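Local coordinates for aryl esterase (Mycobacterium smegmatis, PDB 2Q0Q), which hydrolyses aryl esters and catalyses acyl transfer to alcohols in water, as an oligomeric member of the SGNH hydrolase family, at residues Q40-D45 / E210-L215; T25-P30 / V48-L53. One frame throughout, in Å; residues are numbered along the deposited sequence.

How the contacts relate
From the N terminus, the chain passes strand 3-9 and helix 11-14 and enters the loop holding residues 25-30, the first half of contact 2. It then runs through helix 34-42, whose last turn opens contact 1, and into strand 46-52, where contact 2 closes after a short excursion. Contact 1 closes far later, when helix 198-215 returns at the C-terminal end of the chain. Segments therefore alternate and the two contacts cross rather than nest. Their centres lie about 18 Å apart, yet they touch where Leu42 CD1 packs 4.3 Å from Val48 CG2. Together they tie the terminal helix, helix 34-42, the edge strand and the loop that precedes helix 34-42.

Contact 1: residues Q40-D45 / E210-L215; sequences QQLGAD and EQVRSL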
ATOM      1  N   GLN G  40      -7.961  16.953  41.502  1.00 28.91           N
ATOM      2  CA  GLN G  40      -8.259  17.674  42.763  1.00 29.48           C
ATOM      3  C   GLN G  40      -9.330  16.947  43.553  1.00 29.58           C
ATOM      4  O   GLN G  40      -9.187  16.687  44.754  1.00 30.12           O
ATOM      5  CB  GLN G  40      -8.839  19.077  42.503  1.00 30.46           C
ATOM      6  CG  GLN G  40      -7.902  20.152  41.998  1.00 31.94           C
ATOM      7  CD  GLN G  40      -8.688  21.401  41.539  1.00 32.62           C
ATOM      8  OE1 GLN G  40      -9.655  21.822  42.194  1.00 37.23           O
ATOM      9  NE2 GLN G  40      -8.281  21.979  40.408  1.00 35.66           N
ATOM     10  N   GLN G  41     -10.427  16.664  42.862  1.00 29.20           N
ATOM     11  CA  GLN G  41     -11.604  16.096  43.490  1.00 28.62           C
ATOM     12  C   GLN G  41     -11.331  14.687  43.997  1.00 28.35           C
ATOM     13  O   GLN G  41     -11.827  14.308  45.051  1.00 28.45           O
ATOM     14  CB  GLN G  41     -12.786  16.106  42.517  1.00 28.44           C
ATOM     15  CG  GLN G  41     -13.315  17.505  42.213  1.00 27.71           C
ATOM     16  CD  GLN G  41     -14.042  18.129  43.380  1.00 29.12           C
ATOM     17  OE1 GLN G  41     -15.008  17.577  43.898  1.00 28.29           O
ATOM     18  NE2 GLN G  41     -13.588  19.302  43.786  1.00 30.50           N
ATOM     19  N   LEU G  42     -10.544  13.919  43.255  1.00 27.96           N
ATOM     20  CA  LEU G  42     -10.254  12.544  43.630  1.00 27.68           C
ATOM     21  C   LEU G  42      -9.232  12.466  44.765  1.00 28.35           C
ATOM     22  O   LEU G  42      -9.354  11.633  45.659  1.00 28.47           O
ATOM     23  CB  LEU G  42      -9.747  11.779  42.413  1.00 27.02           C
ATOM     24  CG  LEU G  42     -10.791  11.374  41.388  1.00 25.03           C
ATOM     25  CD1 LEU G  42     -10.122  10.813  40.126  1.00 25.14           C
ATOM     26  CD2 LEU G  42     -11.799  10.386  42.004  1.00 25.07           C
ATOM     27  N   GLY G  43      -8.223  13.325  44.712  1.00 29.01           N
ATOM     28  CA  GLY G  43      -7.218  13.391  45.764  1.00 29.49           C
ATOM     29  C   GLY G  43      -6.114  12.381  45.589  1.00 30.63           C
ATOM     30  O   GLY G  43      -6.009  11.718  44.553  1.00 30.72           O
ATOM     31  N   ALA G  44      -5.280  12.277  46.619  1.00 31.23           N
ATOM     32  CA  ALA G  44      -4.014  11.577  46.530  1.00 31.75           C
ATOM     33  C   ALA G  44      -4.106  10.042  46.444  1.00 31.51           C
ATOM     34  O   ALA G  44      -3.097   9.384  46.155  1.00 32.50           O
ATOM     35  CB  ALA G  44      -3.109  11.998  47.700  1.00 31.94           C
ATOM     36  N   ASP G  45      -5.288   9.468  46.688  1.00 31.40           N
ATOM     37  CA  ASP G  45      -5.488   8.036  46.434  1.00 31.22           C
ATOM     38  C   ASP G  45      -5.584   7.732  44.930  1.00 30.74           C
ATOM     39  O   ASP G  45      -5.589   6.564  44.536  1.00 31.27           O
ATOM     40  CB  ASP G  45      -6.727   7.492  47.151  1.00 32.43           C
ATOM     41  CG  ASP G  45      -6.505   7.259  48.648  1.00 34.19           C
ATOM     42  OD1 ASP G  45      -5.341   7.186  49.090  1.00 37.59           O
ATOM     43  OD2 ASP G  45      -7.522   7.145  49.374  1.00 39.68           O
ATOM     44  N   GLU G 210     -17.064  11.582  40.697  1.00 19.90           N
ATOM     45  CA  GLU G 210     -18.016  10.624  41.246  1.00 19.40           C
ATOM     46  C   GLU G 210     -18.034   9.308  40.444  1.00 19.71           C
ATOM     47  O   GLU G 210     -18.098   8.215  41.007  1.00 19.01           O
ATOM     48  CB  GLU G 210     -19.417  11.280  41.302  1.00 19.69           C
ATOM     49  CG  GLU G 210     -20.496  10.396  41.901  1.00 19.23           C
ATOM     50  CD  GLU G 210     -21.203   9.495  40.875  1.00 18.32           C
ATOM     51  OE1 GLU G 210     -21.208   9.839  39.659  1.00 22.41           O
ATOM     52  OE2 GLU G 210     -21.613   8.351  41.335  1.00 18.33           O
ATOM     53  N   GLN G 211     -17.974   9.424  39.123  1.00 19.77           N
ATOM     54  CA  GLN G 211     -18.001   8.251  38.273  1.00 20.41           C
ATOM     55  C   GLN G 211     -16.784   7.364  38.555  1.00 20.43           C
ATOM     56  O   GLN G 211     -16.935   6.156  38.698  1.00 21.39           O
ATOM     57  CB  GLN G 211     -18.007   8.666  36.805  1.00 21.57           C
ATOM     58  CG  GLN G 211     -19.311   9.295  36.379  1.00 21.73           C
ATOM     59  CD  GLN G 211     -20.359   8.241  36.158  1.00 21.90           C
ATOM     60  OE1 GLN G 211     -20.248   7.453  35.207  1.00 23.03           O
ATOM     61  NE2 GLN G 211     -21.336   8.164  37.062  1.00 21.28           N
ATOM     62  N   VAL G 212     -15.593   7.970  38.628  1.00 20.70           N
ATOM     63  CA  VAL G 212     -14.359   7.236  38.923  1.00 21.13           C
ATOM     64  C   VAL G 212     -14.428   6.503  40.255  1.00 21.92           C
ATOM     65  O   VAL G 212     -14.109   5.314  40.334  1.00 21.45           O
ATOM     66  CB  VAL G 212     -13.147   8.174  38.918  1.00 21.10           C
ATOM     67  CG1 VAL G 212     -11.900   7.463  39.493  1.00 20.65           C
ATOM     68  CG2 VAL G 212     -12.861   8.629  37.500  1.00 21.53           C
ATOM     69  N   ARG G 213     -14.830   7.196  41.312  1.00 22.79           N
ATOM     70  CA  ARG G 213     -14.911   6.533  42.600  1.00 24.61           C
ATOM     71  C   ARG G 213     -15.928   5.399  42.562  1.00 24.32           C
ATOM     72  O   ARG G 213     -15.779   4.404  43.259  1.00 24.78           O
ATOM     73  CB  ARG G 213     -15.313   7.509  43.692  1.00 24.10           C
ATOM     74  CG  ARG G 213     -14.301   8.581  44.014  1.00 25.74           C
ATOM     75  CD  ARG G 213     -14.875   9.483  45.091  1.00 27.72           C
ATOM     76  NE  ARG G 213     -14.220  10.788  45.114  1.00 31.19           N
ATOM     77  CZ  ARG G 213     -14.744  11.933  44.669  1.00 30.68           C
ATOM     78  NH1 ARG G 213     -15.982  12.023  44.162  1.00 33.10           N
ATOM     79  NH2 ARG G 213     -14.016  13.025  44.757  1.00 30.52           N
ATOM     80  N   SER G 214     -16.980   5.563  41.763  1.00 25.08           N
ATOM     81  CA  SER G 214     -18.031   4.568  41.689  1.00 25.72           C
ATOM     82  C   SER G 214     -17.577   3.259  41.032  1.00 25.85           C
ATOM     83  O   SER G 214     -18.063   2.181  41.386  1.00 24.99           O
ATOM     84  CB  SER G 214     -19.228   5.146  40.931  1.00 26.13           C
ATOM     85  OG  SER G 214     -19.989   4.100  40.382  1.00 30.78           O
ATOM     86  N   LEU G 215     -16.657   3.379  40.072  1.00 25.92           N
ATOM     87  CA  LEU G 215     -16.177   2.242  39.287  1.00 26.55           C
ATOM     88  C   LEU G 215     -14.999   1.497  39.906  1.00 26.15           C
ATOM     89  O   LEU G 215     -14.741   0.340  39.558  1.00 27.26           O
ATOM     90  CB  LEU G 215     -15.767   2.713  37.895  1.00 26.19           C
ATOM     91  CG  LEU G 215     -16.932   3.126  37.012  1.00 27.84           C
ATOM     92  CD1 LEU G 215     -16.435   3.687  35.699  1.00 27.52           C
ATOM     93  CD2 LEU G 215     -17.910   1.948  36.799  1.00 29.18           C
TER
HETATM   94  O   HOH W   1     -15.704  15.322  44.679  1.00 31.14           O
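Gln41 meets Arg213 twice, once through its backbone and once through water. Its carbonyl O lies at the edge of the guanidinium, in plane, 2.6 Å from Arg213 NH2; despite this short distance the bond is bent, with an angle of 125° at the hydrogen, and counts as weak. A water completes the bridge, donating to Gln41 OE1 and accepting from Arg213 NH2 at 2.9 Å. The Gln41 chain bends at chi2 (-71°), which brings its amide oxygen round to that water. One nitrogen thus serves a carbonyl near a helix end and a bridging water, which probably restricts the rotation of the guanidinium.

Leu42 supplies the apolar half. Its CD1 sits 3.8 Å from Val212 CG1, the two side chains crossing at about a right angle, while CD2 lies 3.7 Å from Arg213 CG and comes over one face of the guanidinium. Val212 also packs on Leu86 and Ile88 of strand 86-90. The arginine, extended from CG to NE, runs antiparallel to the leucine side chain, its aliphatic part packing as its charged end reaches Gln41. At Gly43 the backbone leaves helical geometry with positive phi, ending helix 34-42. Such an interface, greasy beside the sheet and polar toward its rim, joins two helices of the three-layer alpha/beta/alpha fold characteristic of SGNH hydrolases.

Contact 2: residues T25-P30 / V48-L53; sequences TERFAP and VIEEGL
Arg27 and Glu50 face each other as opposite charges, without a directed hydrogen bond. The closest approach, NH2 of Arg27 to OE1 of Glu50, is 3.5 Å, and OE1 lies obliquely off the guanidinium, so the salt bridge rests on charge alone. The two flat groups are inclined by 37°. Arg27 spans the gap with CG anti to its backbone N (chi1 -159°) and the chain extended from there to NE, and Glu50 comes to meet it with its own chain extended beyond CG. The other carboxylate oxygen is linked to the loop by water: one molecule donates to Glu50 OE2 and to Pro30 O, each at 2.7 Å.

Both groups have stronger polar partners in the second shell. Arg27 NE is held by Trp14 O, and its NH1 makes a weak bond to Leu82 O of the second subunit. Glu50 OE2 accepts from Thr35 OG1, while OE1 has a second cationic partner in Arg33. Arg33 also lies close to Arg27, and the Glu50 carboxylate, in salt bridges with both, probably balances much of their charge.

Farther out, Phe28 O accepts from Arg33 NH1 and the Phe28 ring packs on helix 198-215. Strand 46-52 is outermost in the parallel sheet of its chain, beside strand 3-9, so this contact joins the loop between helices 11-14 and 34-42 to the side chain of Glu50 on the edge strand, next to the subunit interface.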
ATOM      1  N   THR G  25      -4.751  29.343  20.091  1.00 22.28           N
ATOM      2  CA  THR G  25      -5.106  29.470  21.481  1.00 22.85           C
ATOM      3  C   THR G  25      -4.088  28.815  22.402  1.00 23.36           C
ATOM      4  O   THR G  25      -2.981  28.441  21.986  1.00 23.99           O
ATOM      5  CB  THR G  25      -6.534  28.907  21.753  1.00 22.93           C
ATOM      6  OG1 THR G  25      -7.029  29.436  22.995  1.00 23.27           O
ATOM      7  CG2 THR G  25      -6.558  27.356  21.773  1.00 22.95           C
ATOM      8  N   GLU G  26      -4.477  28.719  23.670  1.00 23.85           N
ATOM      9  CA  GLU G  26      -3.633  28.167  24.718  1.00 25.45           C
ATOM     10  C   GLU G  26      -4.423  27.145  25.523  1.00 24.96           C
ATOM     11  O   GLU G  26      -5.618  26.906  25.258  1.00 25.52           O
ATOM     12  CB  GLU G  26      -3.059  29.277  25.619  1.00 26.47           C
ATOM     13  CG  GLU G  26      -2.126  30.258  24.904  1.00 28.53           C
ATOM     14  CD  GLU G  26      -2.861  31.405  24.175  1.00 29.35           C
ATOM     15  OE1 GLU G  26      -3.863  31.943  24.709  1.00 32.99           O
ATOM     16  OE2 GLU G  26      -2.403  31.794  23.071  1.00 32.35           O
ATOM     17  N   ARG G  27      -3.722  26.503  26.455  1.00 24.62           N
ATOM     18  CA  ARG G  27      -4.291  25.474  27.288  1.00 24.19           C
ATOM     19  C   ARG G  27      -4.871  26.067  28.561  1.00 24.25           C
ATOM     20  O   ARG G  27      -4.261  26.919  29.195  1.00 24.55           O
ATOM     21  CB  ARG G  27      -3.205  24.479  27.663  1.00 23.89           C
ATOM     22  CG  ARG G  27      -3.700  23.152  28.076  1.00 23.55           C
ATOM     23  CD  ARG G  27      -2.543  22.163  28.138  1.00 23.54           C
ATOM     24  NE  ARG G  27      -3.010  20.836  28.523  1.00 22.69           N
ATOM     25  CZ  ARG G  27      -2.240  19.760  28.662  1.00 24.14           C
ATOM     26  NH1 ARG G  27      -0.921  19.806  28.447  1.00 22.40           N
ATOM     27  NH2 ARG G  27      -2.810  18.615  29.036  1.00 23.77           N
ATOM     28  N   PHE G  28      -6.041  25.594  28.946  1.00 24.26           N
ATOM     29  CA  PHE G  28      -6.594  25.912  30.265  1.00 24.66           C
ATOM     30  C   PHE G  28      -5.564  25.524  31.335  1.00 24.35           C
ATOM     31  O   PHE G  28      -4.873  24.511  31.195  1.00 24.44           O
ATOM     32  CB  PHE G  28      -7.908  25.147  30.508  1.00 23.94           C
ATOM     33  CG  PHE G  28      -9.158  25.866  30.011  1.00 24.56           C
ATOM     34  CD1 PHE G  28      -9.509  27.130  30.491  1.00 25.25           C
ATOM     35  CD2 PHE G  28      -9.989  25.268  29.080  1.00 25.09           C
ATOM     36  CE1 PHE G  28     -10.661  27.777  30.043  1.00 24.63           C
ATOM     37  CE2 PHE G  28     -11.147  25.907  28.627  1.00 22.35           C
ATOM     38  CZ  PHE G  28     -11.475  27.175  29.106  1.00 24.09           C
ATOM     39  N   ALA G  29      -5.467  26.310  32.404  1.00 24.77           N
ATOM     40  CA  ALA G  29      -4.555  26.012  33.517  1.00 25.14           C
ATOM     41  C   ALA G  29      -4.749  24.601  34.085  1.00 25.08           C
ATOM     42  O   ALA G  29      -5.859  24.070  34.078  1.00 25.60           O
ATOM     43  CB  ALA G  29      -4.738  27.045  34.627  1.00 25.72           C
ATOM     44  N   PRO G  30      -3.685  24.003  34.628  1.00 26.10           N
ATOM     45  CA  PRO G  30      -3.805  22.627  35.135  1.00 26.52           C
ATOM     46  C   PRO G  30      -4.932  22.399  36.160  1.00 27.22           C
ATOM     47  O   PRO G  30      -5.496  21.313  36.215  1.00 27.60           O
ATOM     48  CB  PRO G  30      -2.419  22.344  35.751  1.00 26.65           C
ATOM     49  CG  PRO G  30      -1.700  23.647  35.768  1.00 26.67           C
ATOM     50  CD  PRO G  30      -2.317  24.534  34.760  1.00 26.74           C
ATOM     51  N   VAL G  48      -4.234  11.008  37.910  1.00 26.16           N
ATOM     52  CA  VAL G  48      -4.807  11.242  36.584  1.00 25.46           C
ATOM     53  C   VAL G  48      -3.718  11.485  35.537  1.00 25.51           C
ATOM     54  O   VAL G  48      -2.759  12.214  35.765  1.00 25.94           O
ATOM     55  CB  VAL G  48      -5.805  12.429  36.610  1.00 25.38           C
ATOM     56  CG1 VAL G  48      -6.248  12.825  35.184  1.00 24.08           C
ATOM     57  CG2 VAL G  48      -7.000  12.057  37.469  1.00 24.06           C
ATOM     58  N   ILE G  49      -3.886  10.847  34.383  1.00 25.17           N
ATOM     59  CA  ILE G  49      -2.937  10.938  33.285  1.00 24.72           C
ATOM     60  C   ILE G  49      -3.628  11.595  32.094  1.00 24.45           C
ATOM     61  O   ILE G  49      -4.644  11.089  31.618  1.00 24.07           O
ATOM     62  CB  ILE G  49      -2.445   9.531  32.912  1.00 25.55           C
ATOM     63  CG1 ILE G  49      -1.711   8.903  34.107  1.00 26.16           C
ATOM     64  CG2 ILE G  49      -1.584   9.577  31.672  1.00 25.59           C
ATOM     65  CD1 ILE G  49      -1.940   7.411  34.232  1.00 28.13           C
ATOM     66  N   GLU G  50      -3.087  12.725  31.642  1.00 23.71           N
ATOM     67  CA  GLU G  50      -3.693  13.567  30.594  1.00 23.60           C
ATOM     68  C   GLU G  50      -3.171  13.214  29.217  1.00 22.88           C
ATOM     69  O   GLU G  50      -2.020  13.516  28.877  1.00 22.58           O
ATOM     70  CB  GLU G  50      -3.405  15.041  30.864  1.00 23.57           C
ATOM     71  CG  GLU G  50      -3.966  15.493  32.204  1.00 23.48           C
ATOM     72  CD  GLU G  50      -3.574  16.907  32.601  1.00 25.06           C
ATOM     73  OE1 GLU G  50      -2.443  17.361  32.284  1.00 23.99           O
ATOM     74  OE2 GLU G  50      -4.414  17.552  33.255  1.00 24.78           O
ATOM     75  N   GLU G  51      -4.005  12.542  28.438  1.00 21.98           N
ATOM     76  CA  GLU G  51      -3.692  12.254  27.046  1.00 21.68           C
ATOM     77  C   GLU G  51      -4.800  12.803  26.142  1.00 21.16           C
ATOM     78  O   GLU G  51      -5.502  12.055  25.476  1.00 20.46           O
ATOM     79  CB  GLU G  51      -3.474  10.753  26.836  1.00 22.12           C
ATOM     80  CG  GLU G  51      -2.193  10.216  27.498  1.00 22.59           C
ATOM     81  CD  GLU G  51      -0.932  10.465  26.711  1.00 24.62           C
ATOM     82  OE1 GLU G  51      -0.997  10.867  25.514  1.00 20.81           O
ATOM     83  OE2 GLU G  51       0.157  10.176  27.271  1.00 26.05           O
ATOM     84  N   GLY G  52      -4.896  14.129  26.094  1.00 20.22           N
ATOM     85  CA  GLY G  52      -5.819  14.805  25.211  1.00 20.24           C
ATOM     86  C   GLY G  52      -5.045  15.460  24.081  1.00 19.87           C
ATOM     87  O   GLY G  52      -4.112  16.224  24.346  1.00 20.34           O
ATOM     88  N   LEU G  53      -5.451  15.179  22.835  1.00 19.18           N
ATOM     89  CA  LEU G  53      -4.869  15.776  21.630  1.00 18.88           C
ATOM     90  C   LEU G  53      -5.924  16.520  20.798  1.00 18.70           C
ATOM     91  O   LEU G  53      -6.856  15.902  20.259  1.00 19.12           O
ATOM     92  CB  LEU G  53      -4.227  14.673  20.754  1.00 19.02           C
ATOM     93  CG  LEU G  53      -3.726  15.093  19.364  1.00 19.80           C
ATOM     94  CD1 LEU G  53      -2.684  16.196  19.481  1.00 19.07           C
ATOM     95  CD2 LEU G  53      -3.179  13.871  18.637  1.00 19.10           C
TER
HETATM   96  O   HOH W   2      -3.915  19.304  35.304  1.00 24.45           O